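Local coordinates for major Capsid Protein VP1 (Chimpanzee polyomavirus Bob, PDB 6Y9I) that forms the pentameric building blocks of the polyomavirus capsid and probably recognises glycan receptors on the surface of host cells, at residues T153-A158 with T163-D168; H51-D56 with S61-Q66. One frame throughout, in Å; residues are numbered along the deposited sequence.

Contact 1. Residues T153-A158 with T163-D168; sequences TKYASA and TIHPND
Tyr155 and His165 face each other because both first torsions (-63° and -49°) turn each ring carbon CG away from its own carbonyl carbon, alongside the backbone N, with each CB already directed at the opposing segment. The two rings form a face-to-face stack, their centroids 4.1 Å apart and their planes only 13° from parallel. The phenol ring does not sit squarely on the imidazole: its CG end lies over the imidazole centre, and ND1 in turn lies over the centre of the phenol ring. Tyr155 CD1 stands 3.7 Å from His165 CE1, while Tyr155 CB, 3.7 Å from His165 NE2, adds a CH-pi contact over the same imidazole face. Thr153 CG2 covers the opposite face of the tyrosine, off toward its rim, so the phenol is sandwiched between a methyl and a heterocycle. Both segments belong to the long EF loop of the viral jelly roll, between strands 131-138 and 212-219, and the stack ties an irregular stretch of this loop to the start of the short helix 166-170. Hydrogen bonds at both nitrogens fix the rotation of the imidazole: ND1 pairs with Glu201 OE1, and NE2 meets a water lying in the ring plane 2.9 Å away. The hydroxyl of Tyr155 reaches past the stack to Glu148 OE1. Asp168 folds back along the helix start, where its OD2 takes the N-H of His165 in a nearly straight bond of 2.9 Å, approached from above the carboxylate plane.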
loop_
_atom_site.group_PDB
_atom_site.type_symbol
_atom_site.label_atom_id
_atom_site.label_comp_id
_atom_site.label_asym_id
_atom_site.label_seq_id
_atom_site.Cartn_x
_atom_site.Cartn_y
_atom_site.Cartn_z
ATOM N N THR A 153 14.784 -31.669 2.685
ATOM C CA THR A 153 15.800 -30.981 1.857
ATOM C C THR A 153 17.137 -31.613 2.190
ATOM O O THR A 153 17.408 -31.773 3.404
ATOM C CB THR A 153 15.904 -29.480 2.144
ATOM O OG1 THR A 153 14.645 -28.925 1.808
ATOM C CG2 THR A 153 16.986 -28.801 1.334
ATOM N N LYS A 154 17.944 -31.893 1.172
ATOM C CA LYS A 154 19.309 -32.446 1.352
ATOM C C LYS A 154 20.276 -31.276 1.501
ATOM O O LYS A 154 20.401 -30.473 0.542
ATOM C CB LYS A 154 19.686 -33.337 0.174
ATOM C CG LYS A 154 18.828 -34.586 0.057
ATOM C CD LYS A 154 19.237 -35.470 -1.086
ATOM C CE LYS A 154 18.245 -36.592 -1.324
ATOM N NZ LYS A 154 17.025 -36.108 -2.023
ATOM N N TYR A 155 20.954 -31.198 2.647
ATOM C CA TYR A 155 21.990 -30.180 2.911
ATOM C C TYR A 155 23.373 -30.815 2.874
ATOM O O TYR A 155 23.558 -31.849 3.490
ATOM C CB TYR A 155 21.768 -29.500 4.258
ATOM C CG TYR A 155 20.474 -28.745 4.340
ATOM C CD1 TYR A 155 20.304 -27.565 3.644
ATOM C CD2 TYR A 155 19.427 -29.202 5.124
ATOM C CE1 TYR A 155 19.117 -26.861 3.712
ATOM C CE2 TYR A 155 18.231 -28.507 5.205
ATOM C CZ TYR A 155 18.082 -27.320 4.507
ATOM O OH TYR A 155 16.903 -26.636 4.538
ATOM N N ALA A 156 24.302 -30.144 2.194
ATOM C CA ALA A 156 25.749 -30.436 2.213
ATOM C C ALA A 156 26.236 -30.356 3.654
ATOM O O ALA A 156 25.769 -29.498 4.410
ATOM C CB ALA A 156 26.508 -29.489 1.323
ATOM N N SER A 157 27.113 -31.277 4.021
ATOM C CA SER A 157 27.668 -31.413 5.386
ATOM C C SER A 157 29.177 -31.174 5.296
ATOM O O SER A 157 29.791 -31.663 4.330
ATOM C CB SER A 157 27.321 -32.769 5.929
ATOM O OG SER A 157 27.547 -32.817 7.319
ATOM N N ALA A 158 29.741 -30.405 6.222
ATOM C CA ALA A 158 31.196 -30.177 6.321
ATOM C C ALA A 158 31.582 -30.119 7.796
ATOM O O ALA A 158 30.704 -29.873 8.659
ATOM C CB ALA A 158 31.597 -28.917 5.598
ATOM N N THR A 163 27.260 -23.789 8.035
ATOM C CA THR A 163 25.934 -23.356 8.514
ATOM C C THR A 163 25.410 -24.403 9.473
ATOM O O THR A 163 25.910 -25.550 9.429
ATOM C CB THR A 163 24.905 -23.181 7.383
ATOM O OG1 THR A 163 24.894 -24.266 6.447
ATOM C CG2 THR A 163 25.163 -21.907 6.621
ATOM N N ILE A 164 24.447 -23.991 10.298
ATOM C CA ILE A 164 23.704 -24.884 11.212
ATOM C C ILE A 164 22.259 -24.921 10.736
ATOM O O ILE A 164 21.721 -23.872 10.351
ATOM C CB ILE A 164 23.830 -24.447 12.676
ATOM C CG1 ILE A 164 23.120 -25.421 13.612
ATOM C CG2 ILE A 164 23.349 -23.024 12.888
ATOM C CD1 ILE A 164 23.774 -25.517 14.968
ATOM N N HIS A 165 21.672 -26.105 10.770
ATOM C CA HIS A 165 20.271 -26.381 10.395
ATOM C C HIS A 165 19.495 -26.756 11.647
ATOM O O HIS A 165 20.052 -27.270 12.615
ATOM C CB HIS A 165 20.250 -27.469 9.315
ATOM C CG HIS A 165 21.208 -27.178 8.216
ATOM N ND1 HIS A 165 21.032 -26.105 7.362
ATOM C CD2 HIS A 165 22.357 -27.782 7.845
ATOM C CE1 HIS A 165 22.032 -26.063 6.507
ATOM N NE2 HIS A 165 22.861 -27.076 6.779
ATOM N N PRO A 166 18.174 -26.500 11.665
ATOM C CA PRO A 166 17.356 -26.861 12.811
ATOM C C PRO A 166 17.492 -28.317 13.282
ATOM O O PRO A 166 17.496 -28.495 14.471
ATOM C CB PRO A 166 15.937 -26.584 12.303
ATOM C CG PRO A 166 16.125 -25.438 11.339
ATOM C CD PRO A 166 17.420 -25.765 10.634
ATOM N N ASN A 167 17.592 -29.295 12.377
ATOM C CA ASN A 167 17.686 -30.719 12.792
ATOM C C ASN A 167 19.047 -31.064 13.413
ATOM O O ASN A 167 19.059 -32.054 14.179
ATOM C CB ASN A 167 17.312 -31.720 11.705
ATOM C CG ASN A 167 16.754 -32.958 12.368
ATOM O OD1 ASN A 167 16.035 -32.851 13.362
ATOM N ND2 ASN A 167 17.117 -34.127 11.875
ATOM N N ASP A 168 20.104 -30.295 13.137
ATOM C CA ASP A 168 21.418 -30.358 13.821
ATOM C C ASP A 168 21.153 -30.162 15.306
ATOM O O ASP A 168 21.832 -30.781 16.098
ATOM C CB ASP A 168 22.426 -29.306 13.325
ATOM C CG ASP A 168 22.901 -29.474 11.884
ATOM O OD1 ASP A 168 22.807 -30.603 11.367
ATOM O OD2 ASP A 168 23.366 -28.469 11.258
HETATM O O HOH W 1 25.470 -27.439 5.630
#

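Contact 2. Residues H51-D56 with S61-Q66; sequences HADGYD and SIQMPQ
Asp53 OD2 and Gln63 NE2 meet within the BC loop of the VP1 jelly roll, the long excursion between strands 8-26 and 68-73, and a single side-chain hydrogen bond joins the segments. Asp53 CB leads toward Gln63 and already lies 4.0 Å from its NE2. The next atom, Asp53 CG, is 3.6 Å from the same nitrogen. At the tip, Asp53 OD2 accepts an N-H of Gln63 NE2, 2.8 Å away, with a distinctly bent N-H...O angle of 133°. The donor comes from well above the carboxylate plane, 51° out of it, whereas the oxygen lies close to the plane of the amide, and the two flat groups are turned 59° against each other. Gln63 spans the gap by running out straight past CG (chi2 near 180°), meeting the aspartate at about a right angle. Both tips are buried, and their polar atoms have further partners: Asp53 OD2 also pairs with His50 ND1 and OD1 with Asn57 ND2, while Gln63 NE2 bonds to Val48 O and OE1 to Leu60 N. OD2 and NE2 thus each take part in two bonds, which probably fixes the rotation of carboxylate and amide. Beside them, His51 faces the subunit interface, where its ND1 bonds to Gly122 O of a second subunit of the pentamer. Gln63 closes the 3-10 segment 61-63, after which Met64 N returns to Ser61 O at 3.1 Å. Asp53 and Gly54 are the central residues of a type II turn, with the positive phi at Gly54, and Ala52 O accepts both Tyr55 N at 3.0 Å and Asp56 N at 2.8 Å.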
loop_
_atom_site.group_PDB
_atom_site.type_symbol
_atom_site.label_atom_id
_atom_site.label_comp_id
_atom_site.label_asym_id
_atom_site.label_seq_id
_atom_site.Cartn_x
_atom_site.Cartn_y
_atom_site.Cartn_z
ATOM N N HIS A 51 15.806 -25.069 -9.210
ATOM C CA HIS A 51 14.583 -25.625 -8.583
ATOM C C HIS A 51 14.844 -26.968 -7.882
ATOM O O HIS A 51 14.154 -27.214 -6.902
ATOM C CB HIS A 51 13.469 -25.745 -9.617
ATOM C CG HIS A 51 13.764 -26.724 -10.701
ATOM N ND1 HIS A 51 14.525 -26.381 -11.809
ATOM C CD2 HIS A 51 13.394 -28.010 -10.862
ATOM C CE1 HIS A 51 14.624 -27.443 -12.602
ATOM N NE2 HIS A 51 13.948 -28.447 -12.039
ATOM N N ALA A 52 15.755 -27.811 -8.376
ATOM C CA ALA A 52 15.976 -29.186 -7.861
ATOM C C ALA A 52 17.216 -29.231 -6.951
ATOM O O ALA A 52 17.603 -30.334 -6.530
ATOM C CB ALA A 52 16.101 -30.160 -9.006
ATOM N N ASP A 53 17.834 -28.085 -6.670
ATOM C CA ASP A 53 18.882 -27.994 -5.630
ATOM C C ASP A 53 18.261 -28.424 -4.296
ATOM O O ASP A 53 17.133 -28.048 -4.011
ATOM C CB ASP A 53 19.545 -26.614 -5.667
ATOM C CG ASP A 53 20.388 -26.378 -6.922
ATOM O OD1 ASP A 53 20.652 -27.365 -7.693
ATOM O OD2 ASP A 53 20.781 -25.218 -7.130
ATOM N N GLY A 54 18.960 -29.266 -3.528
ATOM C CA GLY A 54 18.453 -29.870 -2.279
ATOM C C GLY A 54 17.615 -31.113 -2.547
ATOM O O GLY A 54 17.162 -31.737 -1.585
ATOM N N TYR A 55 17.413 -31.483 -3.811
ATOM C CA TYR A 55 16.721 -32.737 -4.193
ATOM C C TYR A 55 17.630 -33.586 -5.090
ATOM O O TYR A 55 17.867 -34.750 -4.700
ATOM C CB TYR A 55 15.364 -32.491 -4.855
ATOM C CG TYR A 55 14.669 -33.792 -5.159
ATOM C CD1 TYR A 55 14.224 -34.607 -4.129
ATOM C CD2 TYR A 55 14.518 -34.247 -6.461
ATOM C CE1 TYR A 55 13.616 -35.823 -4.384
ATOM C CE2 TYR A 55 13.899 -35.458 -6.734
ATOM C CZ TYR A 55 13.459 -36.250 -5.690
ATOM O OH TYR A 55 12.839 -37.436 -5.952
ATOM N N ASP A 56 18.103 -33.041 -6.216
ATOM C CA ASP A 56 19.004 -33.723 -7.186
ATOM C C ASP A 56 20.418 -33.750 -6.626
ATOM O O ASP A 56 21.215 -34.496 -7.164
ATOM C CB ASP A 56 19.155 -32.993 -8.527
ATOM C CG ASP A 56 18.036 -33.216 -9.518
ATOM O OD1 ASP A 56 17.204 -34.107 -9.259
ATOM O OD2 ASP A 56 17.998 -32.468 -10.531
ATOM N N SER A 61 25.896 -24.173 1.601
ATOM C CA SER A 61 25.817 -22.974 2.475
ATOM C C SER A 61 25.860 -21.708 1.621
ATOM O O SER A 61 25.158 -20.740 1.979
ATOM C CB SER A 61 26.913 -22.997 3.521
ATOM O OG SER A 61 26.594 -23.983 4.497
ATOM N N ILE A 62 26.624 -21.720 0.516
ATOM C CA ILE A 62 26.830 -20.521 -0.349
ATOM C C ILE A 62 25.533 -20.212 -1.141
ATOM O O ILE A 62 25.454 -19.079 -1.659
ATOM C CB ILE A 62 28.085 -20.651 -1.241
ATOM C CG1 ILE A 62 28.048 -21.898 -2.127
ATOM C CG2 ILE A 62 29.367 -20.600 -0.408
ATOM C CD1 ILE A 62 29.082 -21.920 -3.243
ATOM N N GLN A 63 24.525 -21.111 -1.146
ATOM C CA GLN A 63 23.191 -20.908 -1.798
ATOM C C GLN A 63 22.126 -20.462 -0.792
ATOM O O GLN A 63 20.924 -20.395 -1.207
ATOM C CB GLN A 63 22.684 -22.197 -2.458
ATOM C CG GLN A 63 23.591 -22.707 -3.555
ATOM C CD GLN A 63 23.110 -24.036 -4.075
ATOM O OE1 GLN A 63 23.247 -25.061 -3.412
ATOM N NE2 GLN A 63 22.482 -24.008 -5.235
ATOM N N MET A 64 22.497 -20.221 0.472
ATOM C CA MET A 64 21.513 -19.989 1.568
ATOM C C MET A 64 21.866 -18.682 2.264
ATOM O O MET A 64 22.877 -18.582 2.974
ATOM C CB MET A 64 21.509 -21.133 2.569
ATOM C CG MET A 64 21.294 -22.482 1.924
ATOM S SD MET A 64 21.217 -23.779 3.175
ATOM C CE MET A 64 19.540 -23.549 3.742
ATOM N N PRO A 65 21.116 -17.593 1.975
ATOM C CA PRO A 65 21.346 -16.327 2.668
ATOM C C PRO A 65 21.230 -16.528 4.178
ATOM O O PRO A 65 20.387 -17.302 4.652
ATOM C CB PRO A 65 20.286 -15.392 2.066
ATOM C CG PRO A 65 20.002 -15.997 0.700
ATOM C CD PRO A 65 20.110 -17.485 0.907
ATOM N N GLN A 66 22.086 -15.820 4.905
ATOM C CA GLN A 66 22.299 -15.993 6.358
ATOM C C GLN A 66 22.144 -14.644 7.065
ATOM O O GLN A 66 22.329 -13.597 6.437
ATOM C CB GLN A 66 23.704 -16.560 6.601
ATOM C CG GLN A 66 23.896 -17.986 6.076
ATOM C CD GLN A 66 25.238 -18.214 5.391
ATOM O OE1 GLN A 66 26.265 -17.628 5.768
ATOM N NE2 GLN A 66 25.238 -19.070 4.369
#

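How the contacts relate
Contact 2 closes before contact 1 opens along the chain, yet their centres are only about 11 Å apart, and the BC and EF loops that carry them interlock. Thr163 OG1 and Ser61 OG, 2.6 Å apart, probably hydrogen-bond, as do Lys154 N and Gly54 O at 2.9 Å; Lys154 NZ also reaches Tyr55 O. Between these polar links, Met64 CE packs 3.3 Å from Tyr155 CE1, adding a BC-loop neighbour to the aromatic stack of contact 1. Met64 also touches Glu201, the partner of His165. Both contacts lie in surface loops of the kind that bind glycans in polyomavirus VP1, but no glycan is bound here.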